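PDB 4RTB: HydG protein from Carboxydothermus hydrogenoformans, which probably acts as a radical SAM lyase that makes carbon monoxide and cyanide ligands during [FeFe]-hydrogenase maturation, using a [4Fe-4S] cluster and S-adenosylmethionine. Local coordinates for residues 377-382 against 424-429. Residues are numbered along the deposited sequence; the frame is centred on the assembly and turned at random.
Sequences EIVEVL and FSFVEY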
ATOM      1  N   GLU A 377       8.340   3.729  18.959  1.00 79.52           N
ATOM      2  CA  GLU A 377       8.221   5.177  18.829  1.00 79.75           C
ATOM      3  C   GLU A 377       7.005   5.574  17.998  1.00 79.16           C
ATOM      4  O   GLU A 377       6.173   6.367  18.442  1.00 86.71           O
ATOM      5  CB  GLU A 377       9.490   5.767  18.209  1.00 88.88           C
ATOM      6  CG  GLU A 377      10.529   6.205  19.230  1.00103.16           C
ATOM      7  CD  GLU A 377      11.902   6.422  18.622  1.00115.25           C
ATOM      8  OE1 GLU A 377      11.985   6.966  17.498  1.00116.42           O
ATOM      9  OE2 GLU A 377      12.900   6.038  19.267  1.00122.45           O
ATOM     10  N   ILE A 378       6.896   5.018  16.796  1.00 76.05           N
ATOM     11  CA  ILE A 378       5.811   5.393  15.901  1.00 74.73           C
ATOM     12  C   ILE A 378       4.471   4.890  16.430  1.00 73.19           C
ATOM     13  O   ILE A 378       3.429   5.455  16.106  1.00 75.42           O
ATOM     14  CB  ILE A 378       6.043   4.869  14.459  1.00 75.66           C
ATOM     15  CG1 ILE A 378       5.246   3.592  14.189  1.00 79.41           C
ATOM     16  CG2 ILE A 378       7.525   4.669  14.185  1.00 70.60           C
ATOM     17  CD1 ILE A 378       4.128   3.780  13.188  1.00 79.00           C
ATOM     18  N   VAL A 379       4.495   3.837  17.245  1.00 71.33           N
ATOM     19  CA  VAL A 379       3.272   3.357  17.879  1.00 69.70           C
ATOM     20  C   VAL A 379       2.835   4.354  18.942  1.00 75.61           C
ATOM     21  O   VAL A 379       1.648   4.650  19.082  1.00 78.63           O
ATOM     22  CB  VAL A 379       3.457   1.961  18.511  0.76 66.83           C
ATOM     23  CG1 VAL A 379       2.320   1.645  19.469  1.00 64.75           C
ATOM     24  CG2 VAL A 379       3.548   0.901  17.427  1.00 66.74           C
ATOM     25  N   GLU A 380       3.811   4.868  19.682  1.00 78.40           N
ATOM     26  CA  GLU A 380       3.585   5.936  20.648  1.00 76.71           C
ATOM     27  C   GLU A 380       2.932   7.138  19.965  1.00 71.35           C
ATOM     28  O   GLU A 380       1.863   7.607  20.378  1.00 74.18           O
ATOM     29  CB  GLU A 380       4.911   6.339  21.292  1.00 78.90           C
ATOM     30  CG  GLU A 380       4.848   6.702  22.762  1.00 79.42           C
ATOM     31  CD  GLU A 380       6.234   6.790  23.379  1.00 85.56           C
ATOM     32  OE1 GLU A 380       7.223   6.518  22.663  1.00 83.76           O
ATOM     33  OE2 GLU A 380       6.334   7.125  24.578  1.00 94.72           O
ATOM     34  N   VAL A 381       3.578   7.621  18.907  1.00 65.22           N
ATOM     35  CA  VAL A 381       3.069   8.761  18.156  1.00 63.37           C
ATOM     36  C   VAL A 381       1.655   8.507  17.634  1.00 70.30           C
ATOM     37  O   VAL A 381       0.781   9.361  17.770  1.00 74.43           O
ATOM     38  CB  VAL A 381       3.988   9.114  16.971  1.00 61.50           C
ATOM     39  CG1 VAL A 381       3.444  10.316  16.215  1.00 63.95           C
ATOM     40  CG2 VAL A 381       5.402   9.386  17.461  1.00 55.82           C
ATOM     41  N   LEU A 382       1.434   7.334  17.048  1.00 77.83           N
ATOM     42  CA  LEU A 382       0.114   6.975  16.538  1.00 76.68           C
ATOM     43  C   LEU A 382      -0.933   7.007  17.641  1.00 69.97           C
ATOM     44  O   LEU A 382      -2.037   7.520  17.450  1.00 67.45           O
ATOM     45  CB  LEU A 382       0.135   5.588  15.893  1.00 72.28           C
ATOM     46  CG  LEU A 382       0.743   5.477  14.495  1.00 74.40           C
ATOM     47  CD1 LEU A 382       0.636   4.050  13.980  1.00 74.25           C
ATOM     48  CD2 LEU A 382       0.062   6.444  13.547  1.00 75.06           C
ATOM     49  N   PHE A 424      -7.690  -6.462  19.766  1.00 69.15           N
ATOM     50  CA  PHE A 424      -6.952  -7.564  20.365  1.00 70.35           C
ATOM     51  C   PHE A 424      -5.583  -7.780  19.739  1.00 67.50           C
ATOM     52  O   PHE A 424      -4.672  -8.267  20.408  1.00 69.80           O
ATOM     53  CB  PHE A 424      -7.775  -8.847  20.302  1.00 67.01           C
ATOM     54  CG  PHE A 424      -8.833  -8.913  21.355  1.00 75.73           C
ATOM     55  CD1 PHE A 424      -8.487  -9.123  22.679  1.00 79.27           C
ATOM     56  CD2 PHE A 424     -10.168  -8.733  21.036  1.00 79.73           C
ATOM     57  CE1 PHE A 424      -9.452  -9.173  23.662  1.00 82.52           C
ATOM     58  CE2 PHE A 424     -11.140  -8.781  22.015  1.00 79.82           C
ATOM     59  CZ  PHE A 424     -10.779  -8.999  23.331  1.00 81.15           C
ATOM     60  N   SER A 425      -5.424  -7.420  18.470  1.00 60.99           N
ATOM     61  CA  SER A 425      -4.100  -7.470  17.865  1.00 65.46           C
ATOM     62  C   SER A 425      -3.193  -6.484  18.596  1.00 70.82           C
ATOM     63  O   SER A 425      -2.049  -6.807  18.949  1.00 73.19           O
ATOM     64  CB  SER A 425      -4.156  -7.157  16.367  1.00 71.64           C
ATOM     65  OG  SER A 425      -4.565  -5.823  16.129  1.00 72.10           O
ATOM     66  N   PHE A 426      -3.722  -5.292  18.854  1.00 71.95           N
ATOM     67  CA  PHE A 426      -2.970  -4.279  19.586  1.00 68.05           C
ATOM     68  C   PHE A 426      -2.737  -4.702  21.037  1.00 68.50           C
ATOM     69  O   PHE A 426      -1.696  -4.392  21.621  1.00 73.10           O
ATOM     70  CB  PHE A 426      -3.692  -2.933  19.535  1.00 69.51           C
ATOM     71  CG  PHE A 426      -2.915  -1.805  20.151  1.00 75.02           C
ATOM     72  CD1 PHE A 426      -3.415  -1.114  21.242  1.00 78.41           C
ATOM     73  CD2 PHE A 426      -1.678  -1.442  19.642  1.00 74.17           C
ATOM     74  CE1 PHE A 426      -2.700  -0.074  21.811  1.00 76.39           C
ATOM     75  CE2 PHE A 426      -0.957  -0.405  20.206  1.00 77.82           C
ATOM     76  CZ  PHE A 426      -1.469   0.279  21.293  1.00 78.02           C
ATOM     77  N   VAL A 427      -3.706  -5.410  21.612  1.00 62.46           N
ATOM     78  CA  VAL A 427      -3.556  -5.959  22.955  1.00 67.01           C
ATOM     79  C   VAL A 427      -2.357  -6.897  22.981  1.00 75.84           C
ATOM     80  O   VAL A 427      -1.492  -6.787  23.850  1.00 77.95           O
ATOM     81  CB  VAL A 427      -4.823  -6.720  23.423  1.00 68.41           C
ATOM     82  CG1 VAL A 427      -4.536  -7.508  24.690  1.00 70.40           C
ATOM     83  CG2 VAL A 427      -5.980  -5.762  23.654  1.00 60.18           C
ATOM     84  N   GLU A 428      -2.303  -7.803  22.009  1.00 81.87           N
ATOM     85  CA  GLU A 428      -1.204  -8.759  21.906  1.00 79.54           C
ATOM     86  C   GLU A 428       0.133  -8.055  21.736  1.00 69.90           C
ATOM     87  O   GLU A 428       1.138  -8.457  22.334  1.00 67.55           O
ATOM     88  CB  GLU A 428      -1.431  -9.726  20.746  1.00 81.96           C
ATOM     89  CG  GLU A 428      -0.304 -10.728  20.570  1.00 85.15           C
ATOM     90  CD  GLU A 428      -0.755 -11.989  19.873  1.00 89.17           C
ATOM     91  OE1 GLU A 428      -1.924 -12.038  19.439  1.00 87.87           O
ATOM     92  OE2 GLU A 428       0.054 -12.933  19.764  1.00 99.72           O
ATOM     93  N   TYR A 429       0.144  -7.006  20.919  1.00 67.42           N
ATOM     94  CA  TYR A 429       1.350  -6.202  20.772  1.00 70.05           C
ATOM     95  C   TYR A 429       1.803  -5.653  22.119  1.00 76.44           C
ATOM     96  O   TYR A 429       2.970  -5.787  22.489  1.00 77.52           O
ATOM     97  CB  TYR A 429       1.134  -5.044  19.799  1.00 65.61           C
ATOM     98  CG  TYR A 429       2.321  -4.110  19.741  1.00 69.42           C
ATOM     99  CD1 TYR A 429       2.337  -2.927  20.469  1.00 69.84           C
ATOM    100  CD2 TYR A 429       3.436  -4.423  18.977  1.00 74.51           C
ATOM    101  CE1 TYR A 429       3.426  -2.077  20.427  1.00 72.15           C
ATOM    102  CE2 TYR A 429       4.529  -3.580  18.928  1.00 78.34           C
ATOM    103  CZ  TYR A 429       4.518  -2.408  19.655  1.00 78.54           C
ATOM    104  OH  TYR A 429       5.604  -1.563  19.608  1.00 80.82           O
TER
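Val379 packs its two methyl groups against the outer ends of Phe426 and Tyr429, CG1 meeting both rings and CG2 the tyrosine, in a small, mainly apolar helix-helix contact at the periphery of the radical SAM barrel. Its helix, 375-384, runs just ahead of strand 388-390, which pairs in parallel with strand 95-105; helix 419-432 belongs to the C-terminal helices that pack beside the barrel. The closest CA atoms across the two segments, those of Val379 and Phe426, lie 10.0 Å apart, so the gap is bridged by side chains alone, and the two segments bury 115 Å² with no hydrogen bond between them. Val379 CG1 lies at the edge of the Phe426 ring, in its plane, 3.9 Å from Phe426 CE2. The same methyl approaches Tyr429 CE1 obliquely at 4.0 Å. Both rings reach across because CG stands anti to the backbone N in each, with chi1 -174° in Phe426 and 174° in Tyr429; one turn apart on their helix, they present neighbouring ring ends to Val379. Beyond the two segments, Phe426 also touches Leu448 of helix 438-454, while the Tyr429 ring meets that of Phe391, their planes inclined by about 20°. At the far end of the tyrosine the second methyl takes over: Val379 CG2 rests 4.1 Å from Tyr429 CZ and 3.9 Å from its hydroxyl oxygen OH.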